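Local structure of FTT_1639c (Francisella tularensis subsp. tularensis, 7KZW) at residues N57-A65 / L92-I103. The protein is of unknown function but is probably membrane-anchored through a transmembrane helix, this chain being its beta-rich C-terminal part. The protein carries 3 engineered substitutions. Residues are numbered along the deposited sequence; the frame is centred on the assembly and turned at random. Where two conformers were deposited one is given.
Sequences NQGCKFIYA and LKLECKGKDSNI
K61 and I63 pair with E95 and K93 as antiparallel, hydrogen-bonded partners, joining strands 60-65 and 90-97 in the mixed beta-sheet of this domain. Four backbone bonds tie them; the straightest, E95 N to K61 O, is 2.9 Å long at 175°. G59, with its positive phi, turns the chain: before it 57-58 pairs with 102-103, after it 60-65 pairs with 90-97. G59 O still accepts from K97 N, while Q58 and N102 exchange a pair of backbone bonds. N57 OD1 takes C60 N in the carbonyl plane, an Asx motif, and its ND2 bonds to C60 O, from above that carbonyl plane, and to T76 O.

The buried face carries C60, F62, L94 and I103. L94 CD1 sits over the centre of the F62 ring, 3.6 Å from the centroid and 5° off the normal, a CH-pi contact; Y105 meets the ring edge-to-face. With SG anti to its carbonyl carbon (chi1 -57°), C60 packs the sulfur on I103 CG2 at 3.6 Å.

The other face, with K61, K93 and E95 around I63, is mostly polar. K61 and E95 run side by side; a water accepts weakly from K61 NZ and donates to E95 OE1, and K93 NZ forms a salt bridge to E95 OE2 whose hydrogen bond is weak (3.1 Å). At the type I turn 98-101, two waters link Q58 to D100: one donates to both Q58 OE1 and D100 O, the other accepts from Q58 NE2 and donates to D100 OD2 at 3.1 Å.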
loop_
_atom_site.group_PDB
_atom_site.type_symbol
_atom_site.label_atom_id
_atom_site.label_comp_id
_atom_site.label_asym_id
_atom_site.label_seq_id
_atom_site.Cartn_x
_atom_site.Cartn_y
_atom_site.Cartn_z
ATOM N N ASN A 57 12.980 4.463 -8.156
ATOM C CA ASN A 57 12.783 4.328 -6.707
ATOM C C ASN A 57 14.064 4.793 -6.020
ATOM O O ASN A 57 15.070 4.068 -6.030
ATOM C CB ASN A 57 12.429 2.907 -6.271
ATOM C CG ASN A 57 12.260 2.835 -4.758
ATOM O OD1 ASN A 57 12.340 3.873 -4.090
ATOM N ND2 ASN A 57 11.989 1.673 -4.228
ATOM N N GLN A 58 14.047 5.990 -5.443
ATOM C CA GLN A 58 15.060 6.409 -4.486
ATOM C C GLN A 58 14.381 6.519 -3.132
ATOM O O GLN A 58 13.459 7.332 -2.968
ATOM C CB GLN A 58 15.710 7.732 -4.873
ATOM C CG GLN A 58 16.761 8.184 -3.899
ATOM C CD GLN A 58 17.451 9.427 -4.405
ATOM O OE1 GLN A 58 17.162 9.898 -5.515
ATOM N NE2 GLN A 58 18.319 10.006 -3.577
ATOM N N GLY A 59 14.803 5.705 -2.181
ATOM C CA GLY A 59 14.396 5.886 -0.798
ATOM C C GLY A 59 12.991 5.456 -0.419
ATOM O O GLY A 59 12.517 5.859 0.659
ATOM N N CYS A 60 12.338 4.612 -1.213
ATOM C CA CYS A 60 10.949 4.261 -0.884
ATOM C C CYS A 60 10.774 2.753 -0.775
ATOM O O CYS A 60 11.531 1.948 -1.324
ATOM C CB CYS A 60 10.010 4.741 -2.001
ATOM S SG CYS A 60 10.158 6.539 -2.285
ATOM N N LYS A 61 9.732 2.365 -0.041
ATOM C CA LYS A 61 9.440 0.942 0.149
ATOM C C LYS A 61 7.955 0.771 0.468
ATOM O O LYS A 61 7.321 1.653 1.057
ATOM C CB LYS A 61 10.267 0.345 1.287
ATOM C CG LYS A 61 9.997 0.986 2.638
ATOM C CD LYS A 61 10.962 0.383 3.718
ATOM C CE LYS A 61 10.729 0.995 5.098
ATOM N NZ LYS A 61 11.707 0.384 6.071
ATOM N N PHE A 62 7.407 -0.382 0.087
ATOM C CA PHE A 62 6.063 -0.754 0.509
ATOM C C PHE A 62 6.168 -1.713 1.682
ATOM O O PHE A 62 6.992 -2.631 1.673
ATOM C CB PHE A 62 5.360 -1.558 -0.599
ATOM C CG PHE A 62 4.912 -0.730 -1.809
ATOM C CD1 PHE A 62 3.656 -0.116 -1.839
ATOM C CD2 PHE A 62 5.778 -0.574 -2.884
ATOM C CE1 PHE A 62 3.255 0.594 -2.987
ATOM C CE2 PHE A 62 5.371 0.153 -4.041
ATOM C CZ PHE A 62 4.157 0.755 -4.058
ATOM N N ILE A 63 5.325 -1.501 2.670
ATOM C CA ILE A 63 5.158 -2.360 3.847
ATOM C C ILE A 63 3.802 -3.028 3.743
ATOM O O ILE A 63 2.813 -2.375 3.369
ATOM C CB ILE A 63 5.198 -1.519 5.148
ATOM C CG1 ILE A 63 6.383 -0.555 5.120
ATOM C CG2 ILE A 63 5.219 -2.437 6.386
ATOM C CD1 ILE A 63 7.639 -1.295 5.133
ATOM N N TYR A 64 3.735 -4.328 4.052
ATOM C CA TYR A 64 2.456 -5.047 4.024
ATOM C C TYR A 64 2.436 -6.059 5.150
ATOM O O TYR A 64 3.458 -6.318 5.767
ATOM C CB TYR A 64 2.263 -5.755 2.667
ATOM C CG TYR A 64 3.345 -6.717 2.252
ATOM C CD1 TYR A 64 3.196 -8.071 2.442
ATOM C CD2 TYR A 64 4.500 -6.260 1.641
ATOM C CE1 TYR A 64 4.182 -8.962 2.050
ATOM C CE2 TYR A 64 5.473 -7.137 1.211
ATOM C CZ TYR A 64 5.322 -8.517 1.399
ATOM O OH TYR A 64 6.296 -9.426 1.015
ATOM N N ALA A 65 1.248 -6.623 5.417
ATOM C CA ALA A 65 1.116 -7.726 6.362
ATOM C C ALA A 65 1.304 -9.025 5.585
ATOM O O ALA A 65 0.476 -9.381 4.724
ATOM C CB ALA A 65 -0.254 -7.685 7.041
ATOM N N LEU A 92 -1.502 -1.647 2.234
ATOM C CA LEU A 92 -0.125 -1.306 1.891
ATOM C C LEU A 92 0.190 0.046 2.469
ATOM O O LEU A 92 -0.567 0.996 2.258
ATOM C CB LEU A 92 0.039 -1.181 0.376
ATOM C CG LEU A 92 -0.187 -2.416 -0.458
ATOM C CD1 LEU A 92 -0.131 -2.020 -1.994
ATOM C CD2 LEU A 92 0.873 -3.509 -0.198
ATOM N N LYS A 93 1.364 0.160 3.094
ATOM C CA LYS A 93 1.916 1.477 3.440
ATOM C C LYS A 93 3.103 1.755 2.537
ATOM O O LYS A 93 4.106 1.034 2.571
ATOM C CB LYS A 93 2.398 1.515 4.872
ATOM C CG LYS A 93 2.762 2.947 5.262
ATOM C CD LYS A 93 3.259 2.929 6.716
ATOM C CE LYS A 93 3.613 4.364 7.166
ATOM N NZ LYS A 93 4.128 4.404 8.588
ATOM N N LEU A 94 3.018 2.772 1.694
ATOM C CA LEU A 94 4.146 3.175 0.831
ATOM C C LEU A 94 4.842 4.329 1.532
ATOM O O LEU A 94 4.202 5.341 1.841
ATOM C CB LEU A 94 3.621 3.641 -0.516
ATOM C CG LEU A 94 4.701 4.156 -1.478
ATOM C CD1 LEU A 94 5.792 3.148 -1.747
ATOM C CD2 LEU A 94 4.013 4.613 -2.764
ATOM N N GLU A 95 6.123 4.143 1.860
ATOM C CA GLU A 95 6.885 5.118 2.653
ATOM C C GLU A 95 8.048 5.641 1.833
ATOM O O GLU A 95 8.642 4.896 1.034
ATOM C CB GLU A 95 7.550 4.426 3.873
ATOM C CG GLU A 95 6.576 3.901 4.877
ATOM C CD GLU A 95 7.280 3.369 6.119
ATOM O OE1 GLU A 95 8.485 3.025 6.048
ATOM O OE2 GLU A 95 6.625 3.293 7.155
ATOM N N CYS A 96 8.296 6.872 1.959
ATOM C CA CYS A 96 9.586 7.457 1.411
ATOM C C CYS A 96 10.449 8.137 2.534
ATOM O O CYS A 96 9.954 8.570 3.603
ATOM C CB CYS A 96 9.252 8.457 0.304
ATOM S SG CYS A 96 8.380 9.954 0.861
ATOM N N LYS A 97 11.727 8.064 2.320
ATOM C CA LYS A 97 12.640 8.625 3.301
ATOM C C LYS A 97 13.686 9.434 2.565
ATOM O O LYS A 97 14.414 8.875 1.733
ATOM C CB LYS A 97 13.312 7.501 4.106
ATOM C CG LYS A 97 14.442 7.926 5.018
ATOM C CD LYS A 97 13.921 8.568 6.269
ATOM C CE LYS A 97 15.053 8.630 7.311
ATOM N NZ LYS A 97 14.677 9.516 8.450
ATOM N N GLY A 98 13.841 10.702 2.937
ATOM C CA GLY A 98 14.909 11.526 2.389
ATOM C C GLY A 98 14.377 12.609 1.471
ATOM O O GLY A 98 13.341 12.457 0.807
ATOM N N LYS A 99 15.122 13.723 1.412
ATOM C CA LYS A 99 14.708 14.896 0.640
ATOM C C LYS A 99 14.365 14.553 -0.791
ATOM O O LYS A 99 13.392 15.089 -1.348
ATOM C CB LYS A 99 15.819 15.976 0.710
ATOM C CG LYS A 99 15.490 17.297 0.002
ATOM C CD LYS A 99 16.793 18.026 -0.509
ATOM C CE LYS A 99 16.442 18.930 -1.725
ATOM N NZ LYS A 99 17.009 18.433 -3.052
ATOM N N ASP A 100 15.186 13.728 -1.440
ATOM C CA ASP A 100 15.008 13.430 -2.860
ATOM C C ASP A 100 14.306 12.107 -3.104
ATOM O O ASP A 100 14.318 11.600 -4.237
ATOM C CB ASP A 100 16.350 13.388 -3.609
ATOM C CG ASP A 100 17.111 14.691 -3.491
ATOM O OD1 ASP A 100 16.460 15.747 -3.573
ATOM O OD2 ASP A 100 18.351 14.667 -3.297
ATOM N N SER A 101 13.654 11.563 -2.089
ATOM C CA SER A 101 12.977 10.277 -2.278
ATOM C C SER A 101 11.838 10.413 -3.279
ATOM O O SER A 101 11.136 11.443 -3.351
ATOM C CB SER A 101 12.489 9.724 -0.937
ATOM O OG SER A 101 11.602 10.659 -0.346
ATOM N N ASN A 102 11.646 9.367 -4.065
ATOM C CA ASN A 102 10.685 9.388 -5.159
ATOM C C ASN A 102 10.512 7.981 -5.667
ATOM O O ASN A 102 11.501 7.259 -5.831
ATOM C CB ASN A 102 11.290 10.255 -6.249
ATOM C CG ASN A 102 10.445 10.290 -7.525
ATOM O OD1 ASN A 102 9.370 10.835 -7.498
ATOM N ND2 ASN A 102 10.944 9.690 -8.605
ATOM N N ILE A 103 9.263 7.626 -5.987
ATOM C CA ILE A 103 9.003 6.314 -6.585
ATOM C C ILE A 103 7.835 6.425 -7.579
ATOM O O ILE A 103 6.806 7.054 -7.307
ATOM C CB ILE A 103 8.704 5.265 -5.488
ATOM C CG1 ILE A 103 8.475 3.897 -6.136
ATOM C CG2 ILE A 103 7.486 5.673 -4.592
ATOM C CD1 ILE A 103 8.363 2.755 -5.120
HETATM O O HOH W 1 14.874 10.985 -6.923
HETATM O O HOH W 2 19.819 12.009 -4.118
HETATM O O HOH W 3 9.956 2.210 8.177
#